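Local atomic coordinates of chemotaxis operon protein (CheX) (Borrelia burgdorferi, PDB entry 3HZH), a protein that probably dephosphorylates the phosphorylated CheY response regulator in the chemotaxis signalling pathway. Residues L32-E35 and N36-M39; L78-A81 and S82-F86. All coordinates share one frame; numbering follows the deposited sequence.

Overall arrangement
The chain runs through helix 17-31 and enters contact 1 at once: residues 32-39 form the connection that leaves the helix, turns at Glu35 and Asn36 and delivers the chain to the short edge strand 38-39. Contact 2 comes later, on helix 74-85, and runs to Phe86, where the chain has left the helix. Both are local, closing no large loop, and they follow in series without nesting or crossing. They meet in space, their centres about 13 Å apart: Leu32 packs against Val80, Lys83 and Leu84, and Val34 against Lys83. The connection thereby joins three elements, helix 17-31, helix 74-85 and the antiparallel sheet.

Contact 1: L32-E35 and N36-M39; sequences LLVE and NIEM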
loop_
_atom_site.group_PDB
_atom_site.type_symbol
_atom_site.label_atom_id
_atom_site.label_comp_id
_atom_site.label_asym_id
_atom_site.label_seq_id
_atom_site.Cartn_x
_atom_site.Cartn_y
_atom_site.Cartn_z
ATOM N N LEU B 32 -11.807 4.669 2.182
ATOM C CA LEU B 32 -12.556 5.895 2.447
ATOM C C LEU B 32 -13.851 5.434 3.055
ATOM O O LEU B 32 -14.628 4.777 2.377
ATOM C CB LEU B 32 -12.942 6.610 1.156
ATOM C CG LEU B 32 -12.022 7.348 0.205
ATOM C CD1 LEU B 32 -12.744 7.445 -1.128
ATOM C CD2 LEU B 32 -11.667 8.729 0.751
ATOM N N LEU B 33 -14.112 5.766 4.308
ATOM C CA LEU B 33 -15.373 5.336 4.867
ATOM C C LEU B 33 -16.360 6.491 4.887
ATOM O O LEU B 33 -16.495 7.197 5.884
ATOM C CB LEU B 33 -15.178 4.744 6.262
ATOM C CG LEU B 33 -14.274 3.504 6.311
ATOM C CD1 LEU B 33 -14.215 2.994 7.740
ATOM C CD2 LEU B 33 -14.804 2.412 5.387
ATOM N N VAL B 34 -17.010 6.702 3.749
ATOM C CA VAL B 34 -18.024 7.738 3.601
ATOM C C VAL B 34 -19.158 7.017 2.905
ATOM O O VAL B 34 -18.974 6.455 1.822
ATOM C CB VAL B 34 -17.546 8.919 2.716
ATOM C CG1 VAL B 34 -16.401 9.640 3.399
ATOM C CG2 VAL B 34 -17.119 8.422 1.342
ATOM N N GLU B 35 -20.335 7.005 3.509
ATOM C CA GLU B 35 -21.399 6.281 2.858
ATOM C C GLU B 35 -21.802 6.702 1.478
ATOM O O GLU B 35 -22.322 7.794 1.226
ATOM C CB GLU B 35 -22.633 6.137 3.755
ATOM C CG GLU B 35 -22.381 5.135 4.849
ATOM C CD GLU B 35 -21.728 3.865 4.308
ATOM O OE1 GLU B 35 -21.502 3.770 3.082
ATOM O OE2 GLU B 35 -21.434 2.960 5.112
ATOM N N ASN B 36 -21.482 5.775 0.588
ATOM C CA ASN B 36 -21.776 5.827 -0.820
ATOM C C ASN B 36 -20.782 6.377 -1.815
ATOM O O ASN B 36 -20.755 7.563 -2.154
ATOM C CB ASN B 36 -23.159 6.433 -1.021
ATOM C CG ASN B 36 -24.220 5.628 -0.308
ATOM O OD1 ASN B 36 -24.266 4.404 -0.439
ATOM N ND2 ASN B 36 -25.074 6.301 0.452
ATOM N N ILE B 37 -19.957 5.441 -2.264
ATOM C CA ILE B 37 -18.955 5.647 -3.286
ATOM C C ILE B 37 -19.763 4.941 -4.361
ATOM O O ILE B 37 -19.939 3.724 -4.298
ATOM C CB ILE B 37 -17.712 4.793 -3.048
ATOM C CG1 ILE B 37 -17.187 4.985 -1.621
ATOM C CG2 ILE B 37 -16.651 5.142 -4.081
ATOM C CD1 ILE B 37 -16.327 6.193 -1.421
ATOM N N GLU B 38 -20.276 5.688 -5.324
ATOM C CA GLU B 38 -21.095 5.095 -6.366
ATOM C C GLU B 38 -20.332 4.825 -7.647
ATOM O O GLU B 38 -19.642 5.704 -8.154
ATOM C CB GLU B 38 -22.272 6.016 -6.656
ATOM C CG GLU B 38 -23.602 5.355 -6.465
ATOM C CD GLU B 38 -23.753 4.727 -5.096
ATOM O OE1 GLU B 38 -23.679 5.453 -4.084
ATOM O OE2 GLU B 38 -23.948 3.496 -5.033
HETATM N N MSE B 39 -20.461 3.610 -8.175
HETATM C CA MSE B 39 -19.782 3.276 -9.417
HETATM C C MSE B 39 -20.545 3.919 -10.565
HETATM O O MSE B 39 -21.749 3.720 -10.707
HETATM C CB MSE B 39 -19.726 1.757 -9.640
HETATM C CG MSE B 39 -18.913 1.335 -10.877
HETATM SE SE MSE B 39 -19.050 -0.457 -11.325
HETATM C CE MSE B 39 -20.642 -0.587 -11.639
#
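The carboxylate of Glu35 and the side-chain amide of Asn36 sit at the turn without stacking on each other. The carboxylate meets the backbone of Asn36: its OE1 accepts a weak hydrogen bond from Asn36 N at 3.2 Å, bent to 125° at the hydrogen. A bend in the Glu35 chain (chi2 -46°) folds the carboxylate back to the N-H side of the peptide that follows it. The Asn36 amide has the Glu35 carbonyl to one side of its plane, with Glu35 O 3.2 Å from Asn36 ND2. To the other side lies the carboxylate of Glu38, whose OE1 is 3.8 Å from Asn36 CG. Asn36 itself has a positive phi, which helps the chain change direction here.

The apolar half of the contact belongs to Ile37. Its CD1 methyl touches two residues from before the turn: Val34 CG2 at 3.6 Å and Leu32 CD1 at 3.8 Å. Both side chains cross that of Ile37 at about a right angle, so methyl meets methyl without the chains running alongside. The Ile37 chain bends at chi2 (-82°), and this brings CD1 back toward the residues before the turn. Val34 splits its two methyls between neighbours, CG2 facing Ile37 and CG1 facing helix 74-85. Beyond these, Ile37 touches Phe154, and the backbone of Glu38 bonds to Ser155 of the adjacent strand.

Chemically the turn has two characters. Leu32 and Ile37 are buried and, with Val34, form an apolar cluster packed by dispersion, whereas Glu35 and Asn36 are exposed. The weak, bent bond from Asn36 N to the carboxylate probably adds little beside that apolar cluster.

Contact 2: L78-A81 and S82-F86; sequences LFVA and SKLNF
Ser82 and Leu78 meet through a single carbonyl. Ser82 OG, placed beside its own backbone N (chi1 -69°), gives Leu78 O a hydrogen bond of 2.7 Å from above the carbonyl plane, while Ser82 N reaches the same oxygen from the opposite face at 2.8 Å. The hydroxyl also bonds to Tyr89 N. Asn85 repeats the scheme one turn on: its ND2 lies 2.9 Å from Ala81 O along a nearly straight bond (167°), with Ala81 O in the amide plane and Asn85 N on the other face of that carbonyl.

On another side of the helix, Phe79 holds its ring anti to the backbone N, and Lys83, bent at chi2 (-67°), passes over one face: CG stands 4.2 Å from the centroid in a CH-pi contact, and CE, above the same face beyond the rim, is 3.4 Å from Phe79 CZ. Val80 and Leu84 lie side by side.

Leu78 O and Ala81 O are thus each gripped twice, by a backbone N-H and a side-chain donor. With ND2 held by Ala81 O and Thr104 OG1, the Asn85 amide is fixed in rotation and turns OD1 to a basic side chain on the chain of another protein.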
loop_
_atom_site.group_PDB
_atom_site.type_symbol
_atom_site.label_atom_id
_atom_site.label_comp_id
_atom_site.label_asym_id
_atom_site.label_seq_id
_atom_site.Cartn_x
_atom_site.Cartn_y
_atom_site.Cartn_z
ATOM N N LEU B 78 -7.581 16.482 -1.877
ATOM C CA LEU B 78 -7.497 16.930 -0.487
ATOM C C LEU B 78 -8.572 16.263 0.359
ATOM O O LEU B 78 -8.315 15.854 1.488
ATOM C CB LEU B 78 -7.645 18.457 -0.404
ATOM C CG LEU B 78 -6.512 19.311 -0.983
ATOM C CD1 LEU B 78 -6.932 20.774 -1.027
ATOM C CD2 LEU B 78 -5.257 19.135 -0.137
ATOM N N PHE B 79 -9.779 16.169 -0.193
ATOM C CA PHE B 79 -10.900 15.540 0.503
ATOM C C PHE B 79 -10.526 14.103 0.861
ATOM O O PHE B 79 -10.643 13.694 2.013
ATOM C CB PHE B 79 -12.138 15.522 -0.399
ATOM C CG PHE B 79 -13.347 14.891 0.230
ATOM C CD1 PHE B 79 -14.183 15.626 1.060
ATOM C CD2 PHE B 79 -13.654 13.556 -0.014
ATOM C CE1 PHE B 79 -15.311 15.047 1.634
ATOM C CE2 PHE B 79 -14.782 12.964 0.559
ATOM C CZ PHE B 79 -15.612 13.713 1.383
ATOM N N VAL B 80 -10.089 13.339 -0.141
ATOM C CA VAL B 80 -9.685 11.943 0.069
ATOM C C VAL B 80 -8.535 11.812 1.068
ATOM O O VAL B 80 -8.594 10.987 1.980
ATOM C CB VAL B 80 -9.252 11.268 -1.255
ATOM C CG1 VAL B 80 -8.763 9.848 -0.978
ATOM C CG2 VAL B 80 -10.422 11.250 -2.241
ATOM N N ALA B 81 -7.485 12.607 0.893
ATOM C CA ALA B 81 -6.360 12.539 1.824
ATOM C C ALA B 81 -6.839 12.879 3.242
ATOM O O ALA B 81 -6.406 12.253 4.211
ATOM C CB ALA B 81 -5.254 13.494 1.392
ATOM N N SER B 82 -7.740 13.858 3.350
ATOM C CA SER B 82 -8.284 14.272 4.642
ATOM C C SER B 82 -9.036 13.141 5.334
ATOM O O SER B 82 -8.840 12.885 6.518
ATOM C CB SER B 82 -9.220 15.477 4.477
ATOM O OG SER B 82 -8.503 16.643 4.106
ATOM N N LYS B 83 -9.899 12.465 4.593
ATOM C CA LYS B 83 -10.666 11.361 5.150
ATOM C C LYS B 83 -9.778 10.194 5.587
ATOM O O LYS B 83 -10.007 9.609 6.644
ATOM C CB LYS B 83 -11.694 10.863 4.122
ATOM C CG LYS B 83 -12.770 11.876 3.765
ATOM C CD LYS B 83 -13.673 12.152 4.957
ATOM C CE LYS B 83 -14.797 13.113 4.596
ATOM N NZ LYS B 83 -15.781 13.258 5.712
ATOM N N LEU B 84 -8.767 9.867 4.781
ATOM C CA LEU B 84 -7.879 8.748 5.084
ATOM C C LEU B 84 -6.886 8.964 6.233
ATOM O O LEU B 84 -6.440 8.010 6.881
ATOM C CB LEU B 84 -7.131 8.281 3.838
ATOM C CG LEU B 84 -8.043 7.845 2.687
ATOM C CD1 LEU B 84 -7.225 7.127 1.627
ATOM C CD2 LEU B 84 -9.125 6.924 3.208
ATOM N N ASN B 85 -6.551 10.213 6.494
ATOM C CA ASN B 85 -5.628 10.540 7.562
ATOM C C ASN B 85 -6.380 11.057 8.786
ATOM O O ASN B 85 -5.769 11.395 9.812
ATOM C CB ASN B 85 -4.646 11.592 7.055
ATOM C CG ASN B 85 -3.588 11.012 6.165
ATOM O OD1 ASN B 85 -2.591 10.467 6.650
ATOM N ND2 ASN B 85 -3.800 11.098 4.855
ATOM N N PHE B 86 -7.701 11.143 8.663
ATOM C CA PHE B 86 -8.552 11.650 9.734
ATOM C C PHE B 86 -8.068 12.993 10.283
ATOM O O PHE B 86 -7.916 13.175 11.490
ATOM C CB PHE B 86 -8.666 10.627 10.864
ATOM C CG PHE B 86 -9.217 9.306 10.421
ATOM C CD1 PHE B 86 -8.385 8.334 9.881
ATOM C CD2 PHE B 86 -10.580 9.050 10.497
ATOM C CE1 PHE B 86 -8.907 7.126 9.427
ATOM C CE2 PHE B 86 -11.111 7.845 10.035
ATOM C CZ PHE B 86 -10.273 6.881 9.499
#